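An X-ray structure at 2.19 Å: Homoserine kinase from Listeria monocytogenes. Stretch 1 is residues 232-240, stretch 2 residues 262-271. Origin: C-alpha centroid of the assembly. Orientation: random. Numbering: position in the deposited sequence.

Stretch 1 232-240: DVAKNQGAY
Stretch 2, residues 262-271: KLQTSLQTLE

Helix ends often pack by setting small residues against leucines and closing the margin with one polar bond, and residues 232-240 and 262-271 of this homoserine kinase illustrate the principle. The backbones come closest where the CA atoms of Ala 234 and Leu 263 lie 6.9 Å apart. Leu 263 (chi1 -102°, between wells; chi2 t) leaves its backbone sideways, but its end reaches across, placing CD2 3.9 Å from Ala 234 CA and CD1 3.9 Å from Ala 239 CB. Leu 267 (m, t) does likewise: its CD2 lies 4.0 Å from Val 233 CG1 and 4.4 Å from Ala 234 CB. Val 233, chi1 t, points toward the partner, and its branched side chain spans two leucines, for CG2 also meets Leu 270 CD2 (m, t) at 4.2 Å. Both alanines and Leu 263 and Leu 267 are buried; in all, 326 Å² is covered, summed over both sides.

Both stretches enter as helix, continuing from earlier in the chain and running in roughly opposite directions. A type I turn from Lys 235 to Gly 238 begins on the first helix and ends in a Schellman motif, with Gly 238 N bonded to Lys 235 O and Ala 239 N to Ala 234 O, both at 3.1 Å. Gly 238, first to leave helical angles, adopts phi/psi 115/12, where a CB would jam against the preceding carbonyl; the chain then turns extended at Ala 239 (-69/155), whose methyl faces Leu 263. In the second stretch a type I turn runs from Gln 268 to Glu 271, which leaves helical angles at 51/50.

The polar edge is formed by Gln 237 (m, t, chi3 46°), whose CA-to-CB bond points toward the second stretch. Its NE2 donates to Ser 266 OG at 2.7 Å, with an N-H...O angle of 162°, and makes a weak bond to Val 233 O at 3.3 Å. Ser 266, chi1 t, points toward the first stretch, its compact hydroxyl serving as the acceptor.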

# COMPACT_ATOMS: atom_id res chain seq x y z
N ASP A 232 -28.97 8.99 -8.03
CA ASP A 232 -29.12 10.45 -8.15
C ASP A 232 -29.05 11.12 -6.80
O ASP A 232 -28.27 12.05 -6.61
CB ASP A 232 -30.46 10.82 -8.81
CG ASP A 232 -30.48 10.57 -10.30
OD1 ASP A 232 -29.39 10.36 -10.89
OD2 ASP A 232 -31.58 10.57 -10.88
N VAL A 233 -29.85 10.62 -5.87
CA VAL A 233 -29.93 11.15 -4.52
C VAL A 233 -28.65 10.99 -3.70
O VAL A 233 -28.18 11.95 -3.08
CB VAL A 233 -31.10 10.49 -3.77
CG1 VAL A 233 -31.06 10.82 -2.28
CG2 VAL A 233 -32.44 10.89 -4.45
N ALA A 234 -28.12 9.77 -3.67
CA ALA A 234 -26.93 9.45 -2.91
C ALA A 234 -25.71 10.18 -3.45
O ALA A 234 -25.03 10.84 -2.70
CB ALA A 234 -26.70 7.95 -2.89
N LYS A 235 -25.45 10.06 -4.74
CA LYS A 235 -24.24 10.62 -5.34
C LYS A 235 -24.30 12.14 -5.40
O LYS A 235 -23.27 12.81 -5.34
CB LYS A 235 -24.02 10.03 -6.73
CG LYS A 235 -23.59 8.56 -6.62
CD LYS A 235 -24.11 7.70 -7.75
CE LYS A 235 -23.34 7.94 -9.02
NZ LYS A 235 -21.92 7.96 -8.70
N ASN A 236 -25.51 12.69 -5.50
CA ASN A 236 -25.58 14.15 -5.45
C ASN A 236 -25.25 14.75 -4.09
O ASN A 236 -25.08 15.96 -4.01
CB ASN A 236 -26.88 14.69 -6.00
CG ASN A 236 -28.01 14.41 -5.13
OD1 ASN A 236 -27.94 14.55 -3.93
ND2 ASN A 236 -29.10 13.98 -5.72
N GLN A 237 -25.18 13.92 -3.04
CA GLN A 237 -24.69 14.35 -1.73
C GLN A 237 -23.24 13.90 -1.43
O GLN A 237 -22.67 14.25 -0.40
CB GLN A 237 -25.62 13.87 -0.61
CG GLN A 237 -27.09 14.27 -0.78
CD GLN A 237 -27.98 13.66 0.29
OE1 GLN A 237 -27.65 13.68 1.47
NE2 GLN A 237 -29.11 13.12 -0.12
N GLY A 238 -22.64 13.13 -2.34
CA GLY A 238 -21.23 12.78 -2.23
C GLY A 238 -20.98 11.29 -2.02
O GLY A 238 -19.88 10.89 -1.66
N ALA A 239 -22.01 10.47 -2.22
CA ALA A 239 -21.82 9.02 -2.14
C ALA A 239 -20.98 8.59 -3.36
O ALA A 239 -20.97 9.28 -4.39
CB ALA A 239 -23.16 8.29 -2.10
N TYR A 240 -20.28 7.47 -3.23
CA TYR A 240 -19.46 6.96 -4.33
C TYR A 240 -20.23 6.22 -5.40
O TYR A 240 -19.91 6.31 -6.58
CB TYR A 240 -18.40 6.02 -3.77
CG TYR A 240 -17.60 6.60 -2.63
CD1 TYR A 240 -16.95 7.82 -2.77
CD2 TYR A 240 -17.47 5.90 -1.42
CE1 TYR A 240 -16.20 8.38 -1.71
CE2 TYR A 240 -16.70 6.44 -0.35
CZ TYR A 240 -16.09 7.66 -0.51
OH TYR A 240 -15.33 8.19 0.52
N LYS A 262 -26.57 11.03 7.76
CA LYS A 262 -27.37 11.97 7.02
C LYS A 262 -27.85 11.31 5.70
O LYS A 262 -28.97 11.60 5.23
CB LYS A 262 -26.64 13.32 6.84
CG LYS A 262 -25.77 13.49 5.61
N LEU A 263 -27.03 10.40 5.14
CA LEU A 263 -27.44 9.60 3.98
C LEU A 263 -28.52 8.60 4.30
O LEU A 263 -29.41 8.40 3.49
CB LEU A 263 -26.27 8.87 3.32
CG LEU A 263 -25.76 9.53 2.05
CD1 LEU A 263 -24.56 8.77 1.51
CD2 LEU A 263 -26.88 9.55 1.00
N GLN A 264 -28.43 7.94 5.44
CA GLN A 264 -29.49 7.03 5.85
C GLN A 264 -30.83 7.79 5.86
O GLN A 264 -31.74 7.45 5.12
CB GLN A 264 -29.21 6.43 7.22
CG GLN A 264 -30.27 5.39 7.67
CD GLN A 264 -29.89 4.69 8.99
OE1 GLN A 264 -29.53 5.34 9.96
NE2 GLN A 264 -29.98 3.36 9.02
N THR A 265 -30.89 8.84 6.68
CA THR A 265 -32.05 9.72 6.84
C THR A 265 -32.60 10.18 5.50
O THR A 265 -33.77 9.98 5.20
CB THR A 265 -31.70 10.92 7.79
OG1 THR A 265 -31.27 10.37 9.02
CG2 THR A 265 -32.92 11.84 8.05
N SER A 266 -31.73 10.75 4.70
CA SER A 266 -32.06 11.18 3.35
C SER A 266 -32.66 10.08 2.43
O SER A 266 -33.63 10.31 1.69
CB SER A 266 -30.80 11.72 2.73
OG SER A 266 -31.09 12.48 1.60
N LEU A 267 -32.07 8.88 2.46
CA LEU A 267 -32.56 7.80 1.59
C LEU A 267 -33.88 7.22 2.10
O LEU A 267 -34.70 6.78 1.32
CB LEU A 267 -31.51 6.70 1.41
CG LEU A 267 -30.30 7.17 0.57
CD1 LEU A 267 -29.07 6.35 0.93
CD2 LEU A 267 -30.55 7.11 -0.92
N GLN A 268 -34.06 7.20 3.42
CA GLN A 268 -35.32 6.89 4.05
C GLN A 268 -36.50 7.75 3.58
O GLN A 268 -37.64 7.32 3.71
CB GLN A 268 -35.19 6.94 5.58
CG GLN A 268 -34.48 5.71 6.12
CD GLN A 268 -34.07 5.81 7.57
OE1 GLN A 268 -33.97 6.89 8.16
NE2 GLN A 268 -33.79 4.65 8.15
N THR A 269 -36.25 8.95 3.03
CA THR A 269 -37.36 9.80 2.56
C THR A 269 -37.95 9.32 1.23
O THR A 269 -38.98 9.83 0.81
CB THR A 269 -37.00 11.31 2.39
OG1 THR A 269 -36.09 11.47 1.31
CG2 THR A 269 -36.43 11.92 3.67
N LEU A 270 -37.29 8.38 0.58
CA LEU A 270 -37.76 7.89 -0.72
C LEU A 270 -38.96 6.94 -0.59
O LEU A 270 -39.68 6.70 -1.56
CB LEU A 270 -36.62 7.23 -1.52
CG LEU A 270 -35.42 8.14 -1.82
CD1 LEU A 270 -34.27 7.35 -2.48
CD2 LEU A 270 -35.87 9.32 -2.70
N GLU A 271 -39.17 6.43 0.63
CA GLU A 271 -40.28 5.53 0.97
C GLU A 271 -40.37 4.35 0.00
O GLU A 271 -41.41 4.05 -0.59
CB GLU A 271 -41.60 6.30 1.08
CG GLU A 271 -41.63 7.18 2.34
CD GLU A 271 -42.57 8.37 2.23
OE1 GLU A 271 -42.55 9.22 3.15
OE2 GLU A 271 -43.31 8.46 1.22